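Local structure of phosphonate monoester hydrolase (Ruegeria pomeroyi, 4UPK) at residues Tyr169-Gln172 / Ser173-Asn177; Thr133-Pro137 / Arg138-Ala142; Pro84-Ala87 / Ser88-Gly92. The protein is a hydrolase of the sulfatase family, built on the alpha/beta fold of the alkaline phosphatase superfamily. All blocks are in the same frame, centred on the assembly; numbering follows the deposited sequence.

Contact 1. Residues Tyr169-Gln172 / Ser173-Asn177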
ATOM      1  N   TYR A 169     -18.921  20.262  16.498  1.00 19.57           N
ATOM      2  CA  TYR A 169     -18.670  21.631  16.038  1.00 19.94           C
ATOM      3  C   TYR A 169     -19.858  22.258  15.301  1.00 21.91           C
ATOM      4  O   TYR A 169     -20.225  23.372  15.673  1.00 22.05           O
ATOM      5  CB  TYR A 169     -17.314  21.771  15.313  1.00 21.89           C
ATOM      6  CG  TYR A 169     -16.118  21.849  16.250  1.00 23.93           C
ATOM      7  CD1 TYR A 169     -16.223  21.461  17.585  1.00 25.45           C
ATOM      8  CD2 TYR A 169     -14.873  22.273  15.791  1.00 25.01           C
ATOM      9  CE1 TYR A 169     -15.118  21.475  18.432  1.00 25.86           C
ATOM     10  CE2 TYR A 169     -13.764  22.317  16.639  1.00 25.90           C
ATOM     11  CZ  TYR A 169     -13.891  21.912  17.957  1.00 32.73           C
ATOM     12  OH  TYR A 169     -12.806  21.963  18.798  1.00 31.63           O
ATOM     13  N   PRO A 170     -20.547  21.548  14.356  1.00 17.40           N
ATOM     14  CA  PRO A 170     -21.759  22.124  13.740  1.00 16.20           C
ATOM     15  C   PRO A 170     -22.830  22.498  14.783  1.00 16.63           C
ATOM     16  O   PRO A 170     -23.370  23.594  14.709  1.00 14.42           O
ATOM     17  CB  PRO A 170     -22.250  20.991  12.814  1.00 18.14           C
ATOM     18  CG  PRO A 170     -21.011  20.219  12.479  1.00 22.23           C
ATOM     19  CD  PRO A 170     -20.250  20.219  13.768  1.00 18.22           C
ATOM     20  N   TRP A 171     -23.121  21.603  15.762  1.00 13.82           N
ATOM     21  CA  TRP A 171     -24.103  21.865  16.822  1.00 13.33           C
ATOM     22  C   TRP A 171     -23.652  22.983  17.761  1.00 18.31           C
ATOM     23  O   TRP A 171     -24.466  23.839  18.098  1.00 19.70           O
ATOM     24  CB  TRP A 171     -24.499  20.593  17.598  1.00 12.11           C
ATOM     25  CG  TRP A 171     -25.561  20.831  18.643  1.00 13.08           C
ATOM     26  CD1 TRP A 171     -26.767  21.451  18.459  1.00 15.80           C
ATOM     27  CD2 TRP A 171     -25.472  20.537  20.048  1.00 12.60           C
ATOM     28  NE1 TRP A 171     -27.454  21.509  19.642  1.00 14.69           N
ATOM     29  CE2 TRP A 171     -26.678  20.973  20.640  1.00 15.49           C
ATOM     30  CE3 TRP A 171     -24.493  19.931  20.865  1.00 13.69           C
ATOM     31  CZ2 TRP A 171     -26.944  20.810  22.004  1.00 14.65           C
ATOM     32  CZ3 TRP A 171     -24.762  19.769  22.221  1.00 14.47           C
ATOM     33  CH2 TRP A 171     -25.981  20.190  22.773  1.00 14.81           C
ATOM     34  N   GLN A 172     -22.356  23.022  18.130  1.00 14.56           N
ATOM     35  CA  GLN A 172     -21.790  24.086  18.982  1.00 13.94           C
ATOM     36  C   GLN A 172     -21.895  25.425  18.307  1.00 19.88           C
ATOM     37  O   GLN A 172     -22.148  26.422  18.989  1.00 21.62           O
ATOM     38  CB  GLN A 172     -20.323  23.817  19.364  1.00 15.08           C
ATOM     39  CG  GLN A 172     -20.115  22.734  20.447  1.00 10.79           C
ATOM     40  CD  GLN A 172     -18.762  22.915  21.098  1.00 16.70           C
ATOM     41  OE1 GLN A 172     -18.479  23.943  21.731  1.00 14.90           O
ATOM     42  NE2 GLN A 172     -17.919  21.900  21.026  1.00  9.68           N
ATOM     43  N   SER A 173     -21.697  25.464  16.969  1.00 15.99           N
ATOM     44  CA  SER A 173     -21.788  26.706  16.182  1.00 15.05           C
ATOM     45  C   SER A 173     -23.251  27.157  16.033  1.00 17.36           C
ATOM     46  O   SER A 173     -23.522  28.340  16.149  1.00 18.66           O
ATOM     47  CB  SER A 173     -21.105  26.542  14.832  1.00 17.06           C
ATOM     48  OG  SER A 173     -19.744  26.201  15.019  1.00 19.56           O
ATOM     49  N   HIS A 174     -24.191  26.214  15.881  1.00 14.40           N
ATOM     50  CA  HIS A 174     -25.637  26.466  15.847  1.00 15.17           C
ATOM     51  C   HIS A 174     -26.039  27.194  17.155  1.00 19.23           C
ATOM     52  O   HIS A 174     -26.707  28.224  17.108  1.00 18.28           O
ATOM     53  CB  HIS A 174     -26.413  25.133  15.689  1.00 16.33           C
ATOM     54  CG  HIS A 174     -27.909  25.304  15.658  1.00 19.71           C
ATOM     55  ND1 HIS A 174     -28.713  24.861  16.696  1.00 21.06           N
ATOM     56  CD2 HIS A 174     -28.690  25.919  14.741  1.00 20.32           C
ATOM     57  CE1 HIS A 174     -29.948  25.172  16.347  1.00 19.95           C
ATOM     58  NE2 HIS A 174     -29.977  25.832  15.196  1.00 20.10           N
ATOM     59  N   LEU A 175     -25.532  26.705  18.301  1.00 17.29           N
ATOM     60  CA  LEU A 175     -25.766  27.277  19.632  1.00 17.36           C
ATOM     61  C   LEU A 175     -25.203  28.694  19.794  1.00 22.91           C
ATOM     62  O   LEU A 175     -25.903  29.551  20.327  1.00 23.56           O
ATOM     63  CB  LEU A 175     -25.271  26.340  20.761  1.00 16.75           C
ATOM     64  CG  LEU A 175     -25.984  24.987  20.913  1.00 20.11           C
ATOM     65  CD1 LEU A 175     -25.216  24.085  21.844  1.00 20.33           C
ATOM     66  CD2 LEU A 175     -27.401  25.150  21.436  1.00 20.90           C
ATOM     67  N   LYS A 176     -23.958  28.951  19.334  1.00 18.96           N
ATOM     68  CA  LYS A 176     -23.367  30.288  19.409  1.00 18.35           C
ATOM     69  C   LYS A 176     -24.144  31.271  18.528  1.00 22.48           C
ATOM     70  O   LYS A 176     -24.431  32.387  18.975  1.00 22.64           O
ATOM     71  CB  LYS A 176     -21.878  30.269  19.025  1.00 21.82           C
ATOM     72  CG  LYS A 176     -20.963  29.784  20.147  1.00 37.59           C
ATOM     73  CD  LYS A 176     -19.567  29.383  19.642  1.00 42.58           C
ATOM     74  CE  LYS A 176     -18.829  28.463  20.595  1.00 48.43           C
ATOM     75  NZ  LYS A 176     -18.522  29.109  21.903  1.00 57.65           N
ATOM     76  N   ASN A 177     -24.508  30.849  17.291  1.00 19.33           N
ATOM     77  CA  ASN A 177     -25.250  31.672  16.306  1.00 18.48           C
ATOM     78  C   ASN A 177     -26.687  32.011  16.705  1.00 21.76           C
ATOM     79  O   ASN A 177     -27.208  33.051  16.302  1.00 22.75           O
ATOM     80  CB  ASN A 177     -25.202  31.050  14.910  1.00 14.87           C
ATOM     81  CG  ASN A 177     -23.820  31.032  14.309  1.00 27.59           C
ATOM     82  OD1 ASN A 177     -22.936  31.814  14.673  1.00 24.32           O
ATOM     83  ND2 ASN A 177     -23.605  30.137  13.370  1.00 19.49           N
TER
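Leu-175 covers one face of the Trp-171 indole with its CD1 methyl, an i to i+4 CH-pi contact within the alpha-helix 169-177, a short helix at the periphery of this sulfatase-family chain. This is the tight side of the helix. Leu-175 CD1 stands 3.8 Å from the centroid of the six-membered ring of Trp-171 and 17° off its normal, and its nearest ring atom is Trp-171 CE2 at 3.6 Å. The indole gets there because CG of Trp-171 is anti to the backbone N (chi1 -177°), which brings the ring alongside Leu-175, one turn further on, although the CB bond sets out away from it. Trp-171 NE1 donates to the carbonyl of Asp-211, a bond that, with Leu-175 over one face, limits the rotation of the ring, and Tyr-207 meets it edge-to-face.

The imidazole of His-174 leads away from the preceding turn to meet the ring of Phe-216, and comes no nearer to the indole than 4.3 Å, from His-174 ND1 to Trp-171 CD1; ND1 has no hydrogen-bonding partner in the model. The packing relaxes around Lys-176, which lays its aliphatic part past the carbonyl of Gln-172, Lys-176 CG lying 3.7 Å from Gln-172 O, and its charged end makes a cation-pi contact with Phe-182. Asn-177, beyond it, is exposed but still gives ND2 to Leu-222 O of a second subunit.

That subunit also covers the side of the helix where Ser-173 sits, and here one carbonyl does double duty. Tyr-169 O accepts the helical bond from Ser-173 N at 2.9 Å, the donor lying nearly along the C=O axis. Ser-173 OG, which also bonds Ala-227 N of the second subunit, donates to the same Tyr-169 O, likewise at 2.9 Å, but from 41° above the carbonyl plane.

Contact 2. Residues Thr133-Pro137 / Arg138-Ala142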
ATOM      1  N   THR A 133     -14.401   5.345  15.665  1.00 17.26           N
ATOM      2  CA  THR A 133     -13.368   4.460  15.140  1.00 18.01           C
ATOM      3  C   THR A 133     -11.950   4.945  15.467  1.00 23.60           C
ATOM      4  O   THR A 133     -11.572   6.070  15.123  1.00 21.79           O
ATOM      5  CB  THR A 133     -13.568   4.171  13.646  1.00 22.70           C
ATOM      6  OG1 THR A 133     -14.952   4.002  13.359  1.00 20.57           O
ATOM      7  CG2 THR A 133     -12.789   2.934  13.175  1.00 19.37           C
ATOM      8  N   SER A 134     -11.170   4.060  16.118  1.00 19.93           N
ATOM      9  CA  SER A 134      -9.775   4.304  16.437  1.00 19.37           C
ATOM     10  C   SER A 134      -8.998   3.892  15.192  1.00 23.58           C
ATOM     11  O   SER A 134      -9.058   2.734  14.761  1.00 24.24           O
ATOM     12  CB  SER A 134      -9.362   3.484  17.648  1.00 21.51           C
ATOM     13  OG  SER A 134     -10.221   3.751  18.741  1.00 27.22           O
ATOM     14  N   GLN A 135      -8.351   4.868  14.564  1.00 19.99           N
ATOM     15  CA  GLN A 135      -7.631   4.654  13.311  1.00 20.07           C
ATOM     16  C   GLN A 135      -6.320   3.890  13.467  1.00 22.72           C
ATOM     17  O   GLN A 135      -5.726   3.880  14.551  1.00 21.43           O
ATOM     18  CB  GLN A 135      -7.455   5.977  12.523  1.00 21.28           C
ATOM     19  CG  GLN A 135      -8.731   6.824  12.384  1.00 21.12           C
ATOM     20  CD  GLN A 135      -9.905   6.147  11.707  1.00 37.44           C
ATOM     21  OE1 GLN A 135      -9.811   5.655  10.582  1.00 30.40           O
ATOM     22  NE2 GLN A 135     -11.066   6.180  12.346  1.00 35.45           N
ATOM     23  N   ASP A 136      -5.899   3.223  12.379  1.00 20.30           N
ATOM     24  CA  ASP A 136      -4.671   2.434  12.305  1.00 19.87           C
ATOM     25  C   ASP A 136      -3.467   3.390  12.171  1.00 27.28           C
ATOM     26  O   ASP A 136      -3.371   4.120  11.168  1.00 27.09           O
ATOM     27  CB  ASP A 136      -4.751   1.450  11.117  1.00 20.79           C
ATOM     28  CG  ASP A 136      -3.680   0.369  11.023  1.00 27.64           C
ATOM     29  OD1 ASP A 136      -2.688   0.432  11.787  1.00 25.10           O
ATOM     30  OD2 ASP A 136      -3.832  -0.537  10.181  1.00 38.21           O
ATOM     31  N   PRO A 137      -2.545   3.408  13.172  1.00 25.86           N
ATOM     32  CA  PRO A 137      -1.371   4.300  13.087  1.00 26.83           C
ATOM     33  C   PRO A 137      -0.465   4.038  11.882  1.00 32.81           C
ATOM     34  O   PRO A 137       0.251   4.945  11.459  1.00 34.04           O
ATOM     35  CB  PRO A 137      -0.628   4.044  14.410  1.00 28.51           C
ATOM     36  CG  PRO A 137      -1.598   3.384  15.290  1.00 32.40           C
ATOM     37  CD  PRO A 137      -2.509   2.606  14.414  1.00 27.77           C
ATOM     38  N   ARG A 138      -0.509   2.807  11.334  1.00 29.76           N
ATOM     39  CA  ARG A 138       0.258   2.373  10.163  1.00 30.51           C
ATOM     40  C   ARG A 138      -0.245   3.037   8.862  1.00 36.73           C
ATOM     41  O   ARG A 138       0.509   3.129   7.897  1.00 37.80           O
ATOM     42  CB  ARG A 138       0.224   0.837  10.030  1.00 28.46           C
ATOM     43  CG  ARG A 138       0.739   0.085  11.266  1.00 37.28           C
ATOM     44  CD  ARG A 138       0.487  -1.424  11.223  1.00 42.38           C
ATOM     45  NE  ARG A 138      -0.934  -1.739  11.060  1.00 43.05           N
ATOM     46  CZ  ARG A 138      -1.412  -2.920  10.684  1.00 53.19           C
ATOM     47  NH1 ARG A 138      -0.587  -3.938  10.452  1.00 43.97           N
ATOM     48  NH2 ARG A 138      -2.717  -3.095  10.532  1.00 32.73           N
ATOM     49  N   ALA A 139      -1.512   3.498   8.841  1.00 33.92           N
ATOM     50  CA  ALA A 139      -2.150   4.127   7.677  1.00 33.15           C
ATOM     51  C   ALA A 139      -2.063   5.658   7.626  1.00 36.43           C
ATOM     52  O   ALA A 139      -2.457   6.249   6.609  1.00 37.20           O
ATOM     53  CB  ALA A 139      -3.602   3.696   7.598  1.00 33.03           C
ATOM     54  N   TYR A 140      -1.572   6.302   8.707  1.00 31.38           N
ATOM     55  CA  TYR A 140      -1.492   7.764   8.796  1.00 30.99           C
ATOM     56  C   TYR A 140      -0.142   8.297   9.278  1.00 34.55           C
ATOM     57  O   TYR A 140       0.602   7.582   9.951  1.00 33.04           O
ATOM     58  CB  TYR A 140      -2.572   8.279   9.764  1.00 31.37           C
ATOM     59  CG  TYR A 140      -3.995   8.126   9.291  1.00 32.54           C
ATOM     60  CD1 TYR A 140      -4.723   6.970   9.572  1.00 33.06           C
ATOM     61  CD2 TYR A 140      -4.660   9.181   8.674  1.00 34.58           C
ATOM     62  CE1 TYR A 140      -6.055   6.842   9.183  1.00 33.91           C
ATOM     63  CE2 TYR A 140      -5.996   9.069   8.292  1.00 35.89           C
ATOM     64  CZ  TYR A 140      -6.691   7.899   8.552  1.00 39.81           C
ATOM     65  OH  TYR A 140      -8.006   7.783   8.175  1.00 37.47           O
ATOM     66  N   ASP A 141       0.132   9.604   9.002  1.00 32.91           N
ATOM     67  CA  ASP A 141       1.310  10.319   9.516  1.00 32.88           C
ATOM     68  C   ASP A 141       1.120  10.408  11.044  1.00 36.19           C
ATOM     69  O   ASP A 141      -0.019  10.564  11.494  1.00 33.39           O
ATOM     70  CB  ASP A 141       1.419  11.738   8.903  1.00 34.46           C
ATOM     71  CG  ASP A 141       2.461  12.629   9.564  1.00 42.99           C
ATOM     72  OD1 ASP A 141       3.661  12.262   9.549  1.00 45.55           O
ATOM     73  OD2 ASP A 141       2.079  13.685  10.100  1.00 44.39           O
ATOM     74  N   ALA A 142       2.222  10.285  11.829  1.00 33.65           N
ATOM     75  CA  ALA A 142       2.213  10.345  13.306  1.00 32.79           C
ATOM     76  C   ALA A 142       1.432  11.535  13.884  1.00 34.36           C
ATOM     77  O   ALA A 142       0.717  11.354  14.872  1.00 31.99           O
ATOM     78  CB  ALA A 142       3.643  10.349  13.839  1.00 33.83           C
TER
HETATM   79  O   HOH W   1     -10.083   6.076   7.610  1.00 32.43           O
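Asp-136 and Arg-138 form a side-on salt bridge across a tight turn in the loop between strands 125-127 and 158-162, each carboxylate oxygen taking its own guanidinium nitrogen. Arg-138 NE reaches Asp-136 OD1 at 2.9 Å on its syn lone pair, almost straight at 172° and in the guanidinium plane. Arg-138 NH2 meets Asp-136 OD2 at 2.8 Å, again on the syn side but somewhat out of both planes, as expected for flat groups turned 33° against each other. A bend at chi3 (-57°) folds the arginine back over the turn to make this grip. OD2 also accepts from His-109 N, so the carboxylate is tied to a neighbouring loop as well.

Two backbone N-H groups define the turn. Ala-139 N donates to Asp-136 O at 3.0 Å, closing a type I beta turn with Pro-137 and Arg-138 at its corners. Arg-138 N donates to Asp-136 OD1 at 3.3 Å from above the carboxylate plane, so an Asx turn is superposed on the beta turn.

Contacts of the Tyr-140 ring make a third group. Asp-136 O lies at the ring edge, 3.5 Å from Tyr-140 CD1, and Gln-135 CB approaches Tyr-140 CE1 obliquely at 3.7 Å. The Gln-135 side-chain amide and the Tyr-140 ring are perpendicular, and a water bridges their polar ends: it donates to Gln-135 OE1 and also bonds Tyr-140 OH, 2.7 Å from the water oxygen. Gln-135 NE2 bonds Thr-133 O.

Leu-521 of a third subunit packs on both Asp-136 and Arg-138. With four N-H groups directed at its two oxygens, the buried carboxylate of Asp-136 is probably held in its ionised form, and the guanidinium, whose NH1 also makes a long, weak ion pair with Asp-110 of the third subunit, probably offsets much of its negative charge.

Contact 3. Residues Pro84-Ala87 / Ser88-Gly92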
ATOM      1  N   PRO A  84     -15.546  -0.532  20.837  1.00 16.15           N
ATOM      2  CA  PRO A  84     -15.603  -1.967  20.465  1.00 15.17           C
ATOM      3  C   PRO A  84     -16.956  -2.417  19.886  1.00 17.19           C
ATOM      4  O   PRO A  84     -17.008  -3.154  18.886  1.00 15.26           O
ATOM      5  CB  PRO A  84     -15.314  -2.683  21.792  1.00 16.78           C
ATOM      6  CG  PRO A  84     -14.492  -1.705  22.564  1.00 20.82           C
ATOM      7  CD  PRO A  84     -15.041  -0.349  22.213  1.00 16.64           C
ATOM      8  N   SER A  85     -18.056  -1.970  20.519  1.00 13.41           N
ATOM      9  CA  SER A  85     -19.408  -2.311  20.101  1.00 13.29           C
ATOM     10  C   SER A  85     -19.795  -1.718  18.744  1.00 19.25           C
ATOM     11  O   SER A  85     -20.545  -2.352  18.023  1.00 21.09           O
ATOM     12  CB  SER A  85     -20.406  -1.945  21.180  1.00 15.71           C
ATOM     13  OG  SER A  85     -21.643  -2.553  20.878  1.00 26.55           O
ATOM     14  N   ARG A  86     -19.252  -0.545  18.380  1.00 14.77           N
ATOM     15  CA  ARG A  86     -19.412   0.090  17.062  1.00 15.79           C
ATOM     16  C   ARG A  86     -18.534  -0.620  16.019  1.00 18.49           C
ATOM     17  O   ARG A  86     -19.003  -0.882  14.911  1.00 18.79           O
ATOM     18  CB  ARG A  86     -19.073   1.593  17.134  1.00 19.60           C
ATOM     19  CG  ARG A  86     -19.811   2.473  16.142  1.00 33.80           C
ATOM     20  CD  ARG A  86     -21.308   2.295  16.154  1.00 35.36           C
ATOM     21  NE  ARG A  86     -21.908   2.683  17.427  1.00 35.85           N
ATOM     22  CZ  ARG A  86     -22.551   3.824  17.636  1.00 32.19           C
ATOM     23  NH1 ARG A  86     -22.638   4.729  16.673  1.00 24.53           N
ATOM     24  NH2 ARG A  86     -23.111   4.068  18.805  1.00 16.02           N
ATOM     25  N   ALA A  87     -17.287  -1.007  16.405  1.00 13.25           N
ATOM     26  CA  ALA A  87     -16.372  -1.759  15.538  1.00 11.60           C
ATOM     27  C   ALA A  87     -16.974  -3.134  15.104  1.00 15.74           C
ATOM     28  O   ALA A  87     -16.905  -3.503  13.944  1.00 16.44           O
ATOM     29  CB  ALA A  87     -15.015  -1.906  16.201  1.00 11.09           C
ATOM     30  N   SER A  88     -17.675  -3.803  16.001  1.00 11.57           N
ATOM     31  CA  SER A  88     -18.356  -5.081  15.743  1.00 10.09           C
ATOM     32  C   SER A  88     -19.553  -4.951  14.819  1.00 12.94           C
ATOM     33  O   SER A  88     -19.732  -5.788  13.948  1.00 14.26           O
ATOM     34  CB  SER A  88     -18.801  -5.707  17.067  1.00 11.15           C
ATOM     35  OG  SER A  88     -17.741  -6.389  17.714  1.00 13.73           O
ATOM     36  N   ILE A  89     -20.395  -3.936  15.034  1.00 10.81           N
ATOM     37  CA  ILE A  89     -21.585  -3.631  14.227  1.00 12.33           C
ATOM     38  C   ILE A  89     -21.188  -3.256  12.795  1.00 18.60           C
ATOM     39  O   ILE A  89     -21.775  -3.770  11.825  1.00 17.40           O
ATOM     40  CB  ILE A  89     -22.440  -2.532  14.930  1.00 15.73           C
ATOM     41  CG1 ILE A  89     -23.142  -3.129  16.168  1.00 16.20           C
ATOM     42  CG2 ILE A  89     -23.460  -1.861  13.976  1.00 17.45           C
ATOM     43  CD1 ILE A  89     -23.742  -2.081  17.248  1.00 16.10           C
ATOM     44  N   LEU A  90     -20.190  -2.355  12.675  1.00 16.53           N
ATOM     45  CA  LEU A  90     -19.733  -1.875  11.380  1.00 17.86           C
ATOM     46  C   LEU A  90     -18.840  -2.828  10.601  1.00 22.53           C
ATOM     47  O   LEU A  90     -18.743  -2.674   9.386  1.00 23.96           O
ATOM     48  CB  LEU A  90     -19.110  -0.475  11.479  1.00 18.10           C
ATOM     49  CG  LEU A  90     -19.985   0.655  12.043  1.00 22.74           C
ATOM     50  CD1 LEU A  90     -19.162   1.898  12.314  1.00 21.17           C
ATOM     51  CD2 LEU A  90     -21.194   0.942  11.166  1.00 25.91           C
ATOM     52  N   THR A  91     -18.200  -3.809  11.268  1.00 19.04           N
ATOM     53  CA  THR A  91     -17.332  -4.810  10.598  1.00 18.29           C
ATOM     54  C   THR A  91     -17.980  -6.190  10.492  1.00 20.22           C
ATOM     55  O   THR A  91     -17.527  -6.995   9.681  1.00 20.79           O
ATOM     56  CB  THR A  91     -15.944  -4.958  11.263  1.00 23.24           C
ATOM     57  OG1 THR A  91     -16.089  -5.525  12.571  1.00 21.43           O
ATOM     58  CG2 THR A  91     -15.136  -3.660  11.289  1.00 23.02           C
ATOM     59  N   GLY A  92     -18.998  -6.469  11.311  1.00 14.53           N
ATOM     60  CA  GLY A  92     -19.654  -7.776  11.310  1.00 13.90           C
ATOM     61  C   GLY A  92     -18.824  -8.879  11.955  1.00 16.16           C
ATOM     62  O   GLY A  92     -19.131 -10.066  11.790  1.00 14.93           O
TER
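A chi1 of 67° places Thr-91 OG1 between the residue's own backbone N and carbonyl carbon, from where it reaches back one helical turn to Ala-87 O. Thr-91 OG1 donates to Ala-87 O at 2.6 Å. Thr-91 N bonds the same Ala-87 O at 3.0 Å from the opposite face of the carbonyl plane, so a single acceptor is gripped from two sides near the end of the helix. Arg-86, with CG roughly anti to the backbone N (chi1 -151°), rests that methylene against Leu-90 CD1 at 3.9 Å, while Leu-90 N bonds Arg-86 O at 2.9 Å. Further bends at chi2 and chi3 take the guanidinium off to salt bridges with Asp-347 and Asp-42.

Pro-84, Ser-85 and Arg-86 supply the Pro-Ser-Arg of the sulfatase signature sequence, at the start of a buried helix that packs on strand 35-41 of the central sheet. Ile-89 faces that strand, touching Phe-38 and Ile-40, and its CG1 lies 3.3 Å from Ser-85 O, whose bond from Ile-89 N is weak. Ser-85 OG bonds Ser-77 OG and Asp-347 O, and Ser-88 OG pairs with His-98 NE2. Gly-92 leaves the helix with positive phi while its N still bonds Ser-88 O at 2.8 Å.

From the N terminus the order is contact 3, contact 2, contact 1, strictly in series: each lies within one continuous run of chain, so none encloses a long loop and none nests or crosses another. Contact 3 belongs to the buried helix 82-91 beside strand 35-41. Contact 2 makes a turn in the loop between strands 125-127 and 158-162, and approaches contact 3 to about 5 Å between nearest atoms without touching. Contact 1 follows on helix 169-177, about 29 Å from each of the others between centres. The sequence thus runs from the core outward: contact 3 meets no other chain, whereas contacts 2 and 1 both border neighbouring subunits.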